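Local coordinates for haloacid dehalogenase-like hydrolase (Klebsiella pneumoniae subsp. pneumoniae, PDB 3PGV), which probably acts as a magnesium-dependent phosphatase of the Cof family within the haloacid dehalogenase-like hydrolase superfamily, at residues D109-V114 with Q161-V166; I113-P118 with Y153-L158; I120-Y125 with Y131-R136; P178-M183 with V193-L198. All blocks are in the same frame, centred on the assembly; numbering follows the deposited sequence.

How the contacts relate
All four contacts lie in the cap domain, built on the six-stranded sheet beside the metal-binding core. Contact 1 is buried and wholly apolar, joining the end of helix 104-110 to strand 163-169. Contact 3 pairs the neighbouring strand 121-126 with 129-132 by backbone bonds, then grades into arginines at its rim. Contact 2, farthest out, ties two loops through one arginine and is only partly buried. It shares Ile113 and Val114 with contact 1, and Tyr153 OH bonds to Phe111 O. Contact 4 sets helix 173-187 against edge strand 191-195 and is buried but water-bridged; Met183 and Leu179 connect it back to Leu110, Ile113, Val114 and Ile120.

Contact 1 of 4, residues D109-V114 with Q161-V166; sequences DLFEIV and QGISKV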
# COMPACT_ATOMS: atom_id res chain seq x y z
N ASP A 109 7.37 -17.47 -12.00
CA ASP A 109 7.71 -18.35 -10.87
C ASP A 109 6.79 -18.12 -9.69
O ASP A 109 6.35 -19.09 -9.07
CB ASP A 109 9.18 -18.17 -10.45
CG ASP A 109 10.19 -18.68 -11.49
OD1 ASP A 109 9.81 -19.56 -12.30
OD2 ASP A 109 11.36 -18.23 -11.45
N LEU A 110 6.47 -16.85 -9.38
CA LEU A 110 5.57 -16.50 -8.27
C LEU A 110 4.19 -17.08 -8.46
O LEU A 110 3.52 -17.43 -7.47
CB LEU A 110 5.47 -14.97 -8.12
CG LEU A 110 6.70 -14.27 -7.52
CD1 LEU A 110 6.56 -12.76 -7.62
CD2 LEU A 110 6.92 -14.69 -6.07
N PHE A 111 3.74 -17.23 -9.73
CA PHE A 111 2.42 -17.79 -10.06
C PHE A 111 2.27 -19.23 -9.56
O PHE A 111 1.15 -19.68 -9.31
CB PHE A 111 2.19 -17.78 -11.57
CG PHE A 111 2.02 -16.42 -12.21
CD1 PHE A 111 1.86 -15.28 -11.44
CD2 PHE A 111 1.92 -16.30 -13.60
CE1 PHE A 111 1.71 -14.02 -12.04
CE2 PHE A 111 1.76 -15.05 -14.19
CZ PHE A 111 1.65 -13.91 -13.41
N GLU A 112 3.40 -19.97 -9.43
CA GLU A 112 3.40 -21.40 -9.18
C GLU A 112 4.24 -21.83 -7.99
O GLU A 112 4.26 -23.01 -7.66
CB GLU A 112 3.87 -22.14 -10.46
CG GLU A 112 2.94 -21.94 -11.67
CD GLU A 112 1.50 -22.35 -11.40
OE1 GLU A 112 1.29 -23.46 -10.85
OE2 GLU A 112 0.58 -21.57 -11.74
N ILE A 113 4.97 -20.89 -7.35
CA ILE A 113 5.91 -21.23 -6.27
C ILE A 113 5.28 -22.07 -5.15
O ILE A 113 5.93 -23.01 -4.65
CB ILE A 113 6.70 -19.98 -5.75
CG1 ILE A 113 7.93 -20.41 -4.90
CG2 ILE A 113 5.79 -18.99 -5.00
CD1 ILE A 113 8.95 -19.25 -4.53
N VAL A 114 4.01 -21.80 -4.79
CA VAL A 114 3.32 -22.55 -3.73
C VAL A 114 1.97 -23.06 -4.21
O VAL A 114 1.01 -23.05 -3.45
CB VAL A 114 3.21 -21.74 -2.41
CG1 VAL A 114 4.55 -21.70 -1.68
CG2 VAL A 114 2.69 -20.33 -2.67
N GLN A 161 3.01 -10.91 -17.79
CA GLN A 161 3.25 -9.49 -18.03
C GLN A 161 2.13 -8.61 -17.47
O GLN A 161 0.99 -9.07 -17.35
CB GLN A 161 3.52 -9.21 -19.51
CG GLN A 161 4.90 -9.71 -19.94
CD GLN A 161 5.23 -9.42 -21.37
OE1 GLN A 161 5.89 -10.20 -22.04
NE2 GLN A 161 4.83 -8.25 -21.85
N GLY A 162 2.49 -7.40 -17.01
CA GLY A 162 1.56 -6.45 -16.41
C GLY A 162 1.27 -6.75 -14.96
O GLY A 162 0.23 -6.34 -14.42
N ILE A 163 2.19 -7.45 -14.28
CA ILE A 163 1.97 -7.86 -12.89
C ILE A 163 2.43 -6.79 -11.90
O ILE A 163 3.62 -6.64 -11.69
CB ILE A 163 2.63 -9.25 -12.60
CG1 ILE A 163 2.33 -10.30 -13.73
CG2 ILE A 163 2.27 -9.77 -11.21
CD1 ILE A 163 0.85 -10.55 -14.01
N SER A 164 1.48 -6.05 -11.30
CA SER A 164 1.83 -5.02 -10.31
C SER A 164 2.27 -5.67 -9.00
O SER A 164 3.18 -5.16 -8.34
CB SER A 164 0.65 -4.07 -10.08
OG SER A 164 -0.53 -4.78 -9.75
N LYS A 165 1.65 -6.79 -8.63
CA LYS A 165 2.04 -7.54 -7.44
C LYS A 165 1.46 -8.94 -7.40
O LYS A 165 0.44 -9.22 -8.01
CB LYS A 165 1.70 -6.78 -6.14
CG LYS A 165 0.23 -6.68 -5.83
CD LYS A 165 0.02 -6.07 -4.46
CE LYS A 165 -1.40 -6.17 -4.00
NZ LYS A 165 -1.58 -5.60 -2.65
N VAL A 166 2.14 -9.84 -6.67
CA VAL A 166 1.64 -11.16 -6.33
C VAL A 166 1.55 -11.21 -4.81
O VAL A 166 2.46 -10.70 -4.13
CB VAL A 166 2.55 -12.30 -6.89
CG1 VAL A 166 2.05 -13.68 -6.42
CG2 VAL A 166 2.65 -12.24 -8.41
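Leu110 and Phe111 bring apolar side chains down onto Val166 and Ile163, burying about 199 Å² between the two segments. The aliphatic part is the meeting of Leu110 with Val166, whose side chains cross obliquely. Val166 CG2 lies 3.9 Å from Leu110 CB and 4.0 Å from Leu110 CD1, so one methyl fits against both the root and one branch of the leucine. The other methyl, Val166 CG1, also reaches Leu110 CB, at 4.0 Å.

The aromatic part belongs to Phe111. Its CB leaves the backbone across the contact and not into it, but with CG anti to the carbonyl carbon (chi1 -68°) the ring swings back toward the strand. Ile163 comes from the opposite direction and meets the ring at its edge, in the ring plane: CD1 stands 3.5 Å from Phe111 CZ, and CG1 3.7 Å from the same atom. Val166 CG2 touches this edge too, 4.2 Å from Phe111 CE1, which makes it the methyl shared by leucine and phenylalanine.

This is helix-on-sheet packing in the alpha/beta cap of this Cof-family protein, where the sheet's helices lie over one of its faces. Met183 and Trp187 of helix 173-187 flank Leu110, and Phe168 of the same strand touches it as well. Val124 of the adjacent strand and Leu158 lie against Phe111.

No hydrogen bond crosses between the segments. Glu112 N is bonded to Asp109 O at 3.1 Å within its own segment, while Phe111 O accepts from the hydroxyl of Tyr153, outside both.

Contact 2 of 4, residues I113-P118 with Y153-L158; sequences IVRNDP and YEPGEL
Arg115 reaches Tyr153 by starting with CG anti to its own nitrogen (chi1 -177°) and then bending at chi2 and chi3, which turns the guanidinium toward the 153-158 loop. Tyr153 holds CG between its backbone N and carbonyl carbon (chi1 75°), laying the ring beside the arginine. The carbonyl of Tyr153 takes the main bond: Arg115 NH2 to Tyr153 O is 2.6 Å and nearly straight at 160°, lying in the carbonyl plane and close to the guanidinium plane. Arg115 NH1 adds a weak bond to the same oxygen at 3.2 Å. Pro155 CD sits 3.5 Å above the guanidinium plane, over its centre, and Pro155 CG packs on Arg115 CD at 3.6 Å. The tyrosine ring stands nearly perpendicular to the guanidinium in an off-centre cation-pi contact, Arg115 CZ lying 4.9 Å from the ring centroid. Leu158 CD2 lies over a face of that ring. A salt bridge from Arg115 NH1 to Glu112 further fixes the guanidinium's rotation. Both loops make beta turns at the outer end of the cap: 113-118 links helix 104-110 to strand 121-126, and the loop 153-158 leaves edge strand 150-152 on its way to strand 163-169.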
# COMPACT_ATOMS: atom_id res chain seq x y z
N ILE A 113 4.97 -20.89 -7.35
CA ILE A 113 5.91 -21.23 -6.27
C ILE A 113 5.28 -22.07 -5.15
O ILE A 113 5.93 -23.01 -4.65
CB ILE A 113 6.70 -19.98 -5.75
CG1 ILE A 113 7.93 -20.41 -4.90
CG2 ILE A 113 5.79 -18.99 -5.00
CD1 ILE A 113 8.95 -19.25 -4.53
N VAL A 114 4.01 -21.80 -4.79
CA VAL A 114 3.32 -22.55 -3.73
C VAL A 114 1.97 -23.06 -4.21
O VAL A 114 1.01 -23.05 -3.45
CB VAL A 114 3.21 -21.74 -2.41
CG1 VAL A 114 4.55 -21.70 -1.68
CG2 VAL A 114 2.69 -20.33 -2.67
N ARG A 115 1.90 -23.55 -5.47
CA ARG A 115 0.67 -24.07 -6.04
C ARG A 115 0.09 -25.21 -5.19
O ARG A 115 -1.13 -25.29 -5.00
CB ARG A 115 0.90 -24.57 -7.47
CG ARG A 115 -0.37 -25.07 -8.14
CD ARG A 115 -0.81 -24.08 -9.15
NE ARG A 115 -2.24 -23.90 -9.17
CZ ARG A 115 -2.85 -22.96 -9.88
NH1 ARG A 115 -2.15 -22.12 -10.63
NH2 ARG A 115 -4.17 -22.85 -9.85
N ASN A 116 0.97 -26.10 -4.70
CA ASN A 116 0.56 -27.32 -3.99
C ASN A 116 0.50 -27.16 -2.48
O ASN A 116 0.34 -28.16 -1.77
CB ASN A 116 1.45 -28.49 -4.38
CG ASN A 116 1.47 -28.75 -5.87
OD1 ASN A 116 2.52 -28.73 -6.51
ND2 ASN A 116 0.29 -28.88 -6.47
N ASP A 117 0.57 -25.92 -1.97
CA ASP A 117 0.45 -25.69 -0.53
C ASP A 117 -1.03 -25.42 -0.20
O ASP A 117 -1.54 -24.36 -0.54
CB ASP A 117 1.35 -24.53 -0.09
CG ASP A 117 1.58 -24.43 1.42
OD1 ASP A 117 0.64 -24.72 2.18
OD2 ASP A 117 2.66 -23.98 1.82
N PRO A 118 -1.75 -26.39 0.39
CA PRO A 118 -3.18 -26.16 0.66
C PRO A 118 -3.45 -25.01 1.64
O PRO A 118 -4.56 -24.48 1.67
CB PRO A 118 -3.65 -27.50 1.24
CG PRO A 118 -2.43 -28.12 1.80
CD PRO A 118 -1.31 -27.71 0.89
N TYR A 153 -7.02 -19.24 -12.09
CA TYR A 153 -6.04 -19.61 -13.12
C TYR A 153 -5.40 -20.95 -12.82
O TYR A 153 -5.10 -21.26 -11.67
CB TYR A 153 -4.98 -18.49 -13.33
CG TYR A 153 -3.95 -18.40 -12.23
CD1 TYR A 153 -4.16 -17.60 -11.11
CD2 TYR A 153 -2.72 -19.05 -12.34
CE1 TYR A 153 -3.19 -17.47 -10.11
CE2 TYR A 153 -1.76 -18.95 -11.33
CZ TYR A 153 -2.00 -18.17 -10.22
OH TYR A 153 -1.07 -18.09 -9.22
N GLU A 154 -5.24 -21.78 -13.85
CA GLU A 154 -4.59 -23.07 -13.72
C GLU A 154 -3.11 -22.94 -14.12
O GLU A 154 -2.75 -21.96 -14.77
CB GLU A 154 -5.30 -24.12 -14.59
CG GLU A 154 -6.67 -24.53 -14.04
CD GLU A 154 -6.63 -25.19 -12.67
OE1 GLU A 154 -6.00 -26.26 -12.53
OE2 GLU A 154 -7.26 -24.64 -11.73
N PRO A 155 -2.22 -23.84 -13.65
CA PRO A 155 -0.79 -23.69 -13.98
C PRO A 155 -0.54 -23.41 -15.46
O PRO A 155 -1.07 -24.12 -16.31
CB PRO A 155 -0.18 -25.02 -13.53
CG PRO A 155 -1.07 -25.49 -12.43
CD PRO A 155 -2.46 -25.03 -12.79
N GLY A 156 0.16 -22.31 -15.73
CA GLY A 156 0.57 -21.92 -17.08
C GLY A 156 -0.45 -21.11 -17.87
O GLY A 156 -0.12 -20.60 -18.94
N GLU A 157 -1.69 -21.00 -17.37
CA GLU A 157 -2.70 -20.27 -18.13
C GLU A 157 -2.77 -18.75 -17.81
O GLU A 157 -3.64 -18.06 -18.33
CB GLU A 157 -4.09 -20.98 -18.06
CG GLU A 157 -4.96 -20.63 -16.87
CD GLU A 157 -6.28 -21.38 -16.82
OE1 GLU A 157 -6.40 -22.43 -17.50
OE2 GLU A 157 -7.17 -20.96 -16.05
N LEU A 158 -1.82 -18.22 -17.01
CA LEU A 158 -1.80 -16.78 -16.71
C LEU A 158 -0.56 -16.08 -17.31
O LEU A 158 0.56 -16.54 -17.09
CB LEU A 158 -1.90 -16.53 -15.18
CG LEU A 158 -1.92 -15.05 -14.73
CD1 LEU A 158 -3.09 -14.30 -15.33
CD2 LEU A 158 -1.94 -14.94 -13.22

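Contact 3 of 4, residues I120-Y125 with Y131-R136; sequences IVTNVY and YMNRHR
Val124 and Tyr131 form the firm end of this strand pairing. They are an antiparallel hydrogen-bonded pair, with Tyr131 N to Val124 O at 2.8 Å and nearly straight (173°), and Val124 N returning a bond to Tyr131 O. Next comes the non-hydrogen-bonded pair Asn123 with Met132, a selenomethionine, whose side chains lie alongside each other. Val121 CG1 presses on Met132 CG at 3.5 Å.

Where the second strand ends, Asn133 continues the pairing. Its N bonds Thr122 O, and its CG, held between backbone N and carbonyl carbon (chi1 64°), brings OD1 within 2.8 Å of Thr122 N, which meets it from above the amide plane. A water donates to Ile120 O and accepts from Thr122 OG1 and Asn133 ND2, closing this end.

Arg134 and Arg136 make a looser, more exposed rim. From it Arg136 reaches in across Val121 to the buried amide of Asn123, giving a straight bond, NH2 to Asn123 OD1 at 2.9 Å (170°); the oxygen lies in the guanidinium plane, but the donor stands above the amide plane. Trp130, Phe167 and Thr169 also hold that amide. Arg134 curls toward Ile120 O, its NH2 bonded to the carbonyls of Arg115 and Asp117.

The arrangement is a beta hairpin, 121-126 with 129-132, lying between strands 163-169 and 150-152 in the cap sheet.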
# COMPACT_ATOMS: atom_id res chain seq x y z
N ILE A 120 -1.81 -22.03 1.59
CA ILE A 120 -1.61 -20.73 0.94
C ILE A 120 -2.44 -20.58 -0.35
O ILE A 120 -2.49 -21.50 -1.17
CB ILE A 120 -0.11 -20.46 0.67
CG1 ILE A 120 0.73 -20.61 1.96
CG2 ILE A 120 0.10 -19.09 0.02
CD1 ILE A 120 2.30 -20.62 1.72
N VAL A 121 -3.06 -19.41 -0.54
CA VAL A 121 -3.71 -19.04 -1.80
C VAL A 121 -2.83 -17.99 -2.50
O VAL A 121 -2.38 -17.03 -1.86
CB VAL A 121 -5.17 -18.52 -1.59
CG1 VAL A 121 -5.73 -17.91 -2.87
CG2 VAL A 121 -6.09 -19.63 -1.06
N THR A 122 -2.52 -18.20 -3.79
CA THR A 122 -1.72 -17.25 -4.56
C THR A 122 -2.62 -16.26 -5.30
O THR A 122 -3.49 -16.67 -6.08
CB THR A 122 -0.76 -17.98 -5.50
OG1 THR A 122 0.05 -18.88 -4.74
CG2 THR A 122 0.14 -17.00 -6.31
N ASN A 123 -2.42 -14.96 -5.06
CA ASN A 123 -3.21 -13.91 -5.69
C ASN A 123 -2.33 -13.07 -6.59
O ASN A 123 -1.16 -12.85 -6.28
CB ASN A 123 -3.87 -13.02 -4.65
CG ASN A 123 -4.81 -13.74 -3.74
OD1 ASN A 123 -6.01 -13.71 -3.92
ND2 ASN A 123 -4.28 -14.33 -2.69
N VAL A 124 -2.89 -12.60 -7.71
CA VAL A 124 -2.15 -11.82 -8.69
C VAL A 124 -2.97 -10.59 -9.13
O VAL A 124 -4.14 -10.73 -9.48
CB VAL A 124 -1.77 -12.70 -9.93
CG1 VAL A 124 -1.05 -11.89 -10.99
CG2 VAL A 124 -0.95 -13.91 -9.52
N TYR A 125 -2.33 -9.40 -9.15
CA TYR A 125 -2.93 -8.23 -9.80
C TYR A 125 -2.26 -8.02 -11.14
O TYR A 125 -1.08 -7.66 -11.18
CB TYR A 125 -2.80 -6.96 -8.94
CG TYR A 125 -3.73 -6.90 -7.74
CD1 TYR A 125 -4.81 -7.77 -7.62
CD2 TYR A 125 -3.57 -5.92 -6.76
CE1 TYR A 125 -5.66 -7.73 -6.52
CE2 TYR A 125 -4.41 -5.86 -5.66
CZ TYR A 125 -5.46 -6.76 -5.54
OH TYR A 125 -6.30 -6.70 -4.44
N TYR A 131 -6.37 -12.20 -10.16
CA TYR A 131 -6.33 -13.64 -10.35
C TYR A 131 -6.03 -14.37 -9.07
O TYR A 131 -5.33 -13.84 -8.20
CB TYR A 131 -5.33 -14.03 -11.45
CG TYR A 131 -5.81 -13.68 -12.84
CD1 TYR A 131 -5.54 -12.43 -13.41
CD2 TYR A 131 -6.57 -14.58 -13.58
CE1 TYR A 131 -5.99 -12.10 -14.69
CE2 TYR A 131 -7.05 -14.25 -14.85
CZ TYR A 131 -6.75 -13.01 -15.40
OH TYR A 131 -7.20 -12.70 -16.67
N MSE A 132 -6.55 -15.58 -8.94
CA MSE A 132 -6.39 -16.41 -7.76
C MSE A 132 -6.17 -17.84 -8.23
O MSE A 132 -6.79 -18.26 -9.20
CB MSE A 132 -7.64 -16.32 -6.91
CG MSE A 132 -7.38 -16.17 -5.46
SE MSE A 132 -9.00 -15.81 -4.46
CE MSE A 132 -9.99 -17.32 -4.90
N ASN A 133 -5.23 -18.58 -7.60
CA ASN A 133 -4.92 -19.95 -8.05
C ASN A 133 -6.02 -20.95 -7.71
O ASN A 133 -6.23 -21.90 -8.46
CB ASN A 133 -3.54 -20.43 -7.57
CG ASN A 133 -3.39 -20.56 -6.08
OD1 ASN A 133 -4.10 -19.92 -5.30
ND2 ASN A 133 -2.37 -21.29 -5.67
N ARG A 134 -6.76 -20.70 -6.61
CA ARG A 134 -7.91 -21.52 -6.22
C ARG A 134 -8.79 -20.76 -5.23
O ARG A 134 -8.31 -19.82 -4.60
CB ARG A 134 -7.45 -22.86 -5.62
CG ARG A 134 -6.82 -22.75 -4.26
CD ARG A 134 -6.33 -24.08 -3.78
NE ARG A 134 -4.88 -24.17 -3.85
CZ ARG A 134 -4.08 -23.86 -2.85
NH1 ARG A 134 -4.58 -23.46 -1.68
NH2 ARG A 134 -2.76 -23.95 -2.99
N HIS A 135 -10.06 -21.16 -5.09
CA HIS A 135 -11.00 -20.53 -4.13
C HIS A 135 -10.41 -20.53 -2.72
O HIS A 135 -9.82 -21.54 -2.30
CB HIS A 135 -12.35 -21.26 -4.13
CG HIS A 135 -13.06 -21.23 -5.45
ND1 HIS A 135 -13.71 -20.09 -5.88
CD2 HIS A 135 -13.27 -22.23 -6.34
CE1 HIS A 135 -14.25 -20.42 -7.05
NE2 HIS A 135 -14.02 -21.70 -7.36
N ARG A 136 -10.56 -19.41 -1.99
CA ARG A 136 -10.05 -19.30 -0.62
C ARG A 136 -10.87 -20.15 0.35
O ARG A 136 -10.33 -21.06 0.98
CB ARG A 136 -10.01 -17.84 -0.15
CG ARG A 136 -9.00 -16.98 -0.90
CD ARG A 136 -8.79 -15.67 -0.19
NE ARG A 136 -8.05 -14.71 -1.01
CZ ARG A 136 -7.78 -13.47 -0.63
NH1 ARG A 136 -8.17 -13.03 0.56
NH2 ARG A 136 -7.13 -12.65 -1.44
O HOH W 1 -0.83 -21.25 -3.30

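Contact 4 of 4, residues P178-M183 with V193-L198; sequences PLEQAM and VSFSTL
Glu180 and Met183, one helical turn apart, face Val193 and Phe195 on the edge strand. The helix and strand run nearly antiparallel, at 163°, with axes 9.2 Å apart.

The apolar contacts converge on one methyl. Val193 CG1 touches Glu180 CG at 3.8 Å and the terminal CE of Met183, a selenomethionine, also at 3.8 Å; the methionine arrives at about a right angle, its chain bent at the last torsion to turn CE onto the valine. Leu201 and Val203 of the neighbouring strand also touch Met183.

The carboxylate meets an aromatic edge. With CG anti to the backbone N (chi1 179°) and the chain extended beyond it, Glu180 carries its acid group past Val193 to Phe195. There OE1 lies 3.3 Å from Phe195 CE2, in the plane of the ring, while carboxylate and ring stand almost perpendicular (88°). An oxygen so placed faces the electropositive rim of ring hydrogens and not the pi cloud.

Water supplies the polar links, since no direct hydrogen bond joins the segments. One water donates to Glu180 OE2 (2.6 Å) and to Val193 O (2.9 Å). A second donates to Glu180 OE2 and accepts from Phe195 N at 3.1 Å, so through two waters the carboxylate reaches the carbonyl of Val193 and the N-H of Phe195, on the two sides of Ser194.

Glu180 OE2 also forms a salt bridge with Arg256, in helix 255-260. The buried acid is therefore probably ionised, its charge met by arginine and water, and it ties the cap helix to the core side of the molecule.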
# COMPACT_ATOMS: atom_id res chain seq x y z
N PRO A 178 8.64 -18.49 6.61
CA PRO A 178 9.70 -19.14 5.83
C PRO A 178 9.60 -18.85 4.32
O PRO A 178 10.62 -18.86 3.63
CB PRO A 178 9.52 -20.64 6.14
CG PRO A 178 8.62 -20.68 7.34
CD PRO A 178 7.75 -19.48 7.24
N LEU A 179 8.36 -18.58 3.82
CA LEU A 179 8.16 -18.23 2.41
C LEU A 179 8.75 -16.84 2.12
O LEU A 179 9.35 -16.63 1.05
CB LEU A 179 6.65 -18.28 2.02
CG LEU A 179 6.30 -17.91 0.54
CD1 LEU A 179 7.01 -18.80 -0.45
CD2 LEU A 179 4.78 -17.96 0.30
N GLU A 180 8.64 -15.91 3.10
CA GLU A 180 9.24 -14.58 2.99
C GLU A 180 10.76 -14.69 2.85
O GLU A 180 11.34 -14.09 1.94
CB GLU A 180 8.87 -13.72 4.22
CG GLU A 180 9.48 -12.33 4.19
CD GLU A 180 9.21 -11.49 5.42
OE1 GLU A 180 9.11 -12.07 6.52
OE2 GLU A 180 9.25 -10.24 5.30
N GLN A 181 11.39 -15.52 3.72
CA GLN A 181 12.82 -15.74 3.70
C GLN A 181 13.30 -16.36 2.42
O GLN A 181 14.34 -15.96 1.92
CB GLN A 181 13.26 -16.61 4.90
CG GLN A 181 13.78 -15.81 6.07
CD GLN A 181 15.15 -15.21 5.79
OE1 GLN A 181 15.45 -14.09 6.18
NE2 GLN A 181 16.01 -15.96 5.10
N ALA A 182 12.61 -17.41 1.94
CA ALA A 182 13.05 -18.13 0.74
C ALA A 182 13.02 -17.24 -0.50
O ALA A 182 13.93 -17.31 -1.32
CB ALA A 182 12.18 -19.36 0.52
N MSE A 183 11.99 -16.37 -0.62
CA MSE A 183 11.86 -15.49 -1.77
C MSE A 183 12.89 -14.39 -1.76
O MSE A 183 13.51 -14.13 -2.78
CB MSE A 183 10.44 -14.93 -1.88
CG MSE A 183 9.39 -16.03 -2.16
SE MSE A 183 7.63 -15.34 -2.50
CE MSE A 183 7.35 -14.37 -0.82
N VAL A 193 9.70 -7.88 -1.00
CA VAL A 193 8.78 -8.74 -0.28
C VAL A 193 8.32 -8.04 0.99
O VAL A 193 9.15 -7.64 1.81
CB VAL A 193 9.41 -10.13 0.00
CG1 VAL A 193 8.43 -11.04 0.74
CG2 VAL A 193 9.88 -10.79 -1.28
N SER A 194 7.00 -7.85 1.15
CA SER A 194 6.46 -7.22 2.36
C SER A 194 5.17 -7.85 2.81
O SER A 194 4.28 -8.07 1.98
CB SER A 194 6.24 -5.72 2.13
OG SER A 194 7.45 -5.02 1.95
N PHE A 195 5.00 -8.01 4.13
CA PHE A 195 3.69 -8.33 4.69
C PHE A 195 2.84 -7.05 4.70
O PHE A 195 3.38 -5.97 4.90
CB PHE A 195 3.81 -8.84 6.14
CG PHE A 195 4.16 -10.30 6.29
CD1 PHE A 195 3.17 -11.27 6.31
CD2 PHE A 195 5.48 -10.70 6.52
CE1 PHE A 195 3.49 -12.61 6.49
CE2 PHE A 195 5.79 -12.04 6.70
CZ PHE A 195 4.80 -12.99 6.68
N SER A 196 1.53 -7.17 4.51
CA SER A 196 0.62 -6.06 4.76
C SER A 196 -0.08 -6.38 6.09
O SER A 196 0.36 -5.91 7.13
CB SER A 196 -0.38 -5.89 3.61
OG SER A 196 -1.04 -7.11 3.30
N THR A 197 -1.00 -7.37 6.07
CA THR A 197 -1.53 -7.93 7.30
C THR A 197 -0.65 -9.13 7.67
O THR A 197 0.26 -9.46 6.92
CB THR A 197 -3.00 -8.35 7.11
OG1 THR A 197 -3.07 -9.43 6.17
CG2 THR A 197 -3.90 -7.18 6.68
N LEU A 198 -0.92 -9.80 8.81
CA LEU A 198 -0.16 -11.00 9.19
C LEU A 198 -0.43 -12.15 8.22
O LEU A 198 0.37 -13.10 8.14
CB LEU A 198 -0.52 -11.45 10.63
CG LEU A 198 -0.05 -10.57 11.80
CD1 LEU A 198 -0.30 -11.27 13.11
CD2 LEU A 198 1.42 -10.26 11.69
O HOH W 2 10.90 -9.13 3.61
O HOH W 3 7.67 -7.74 5.75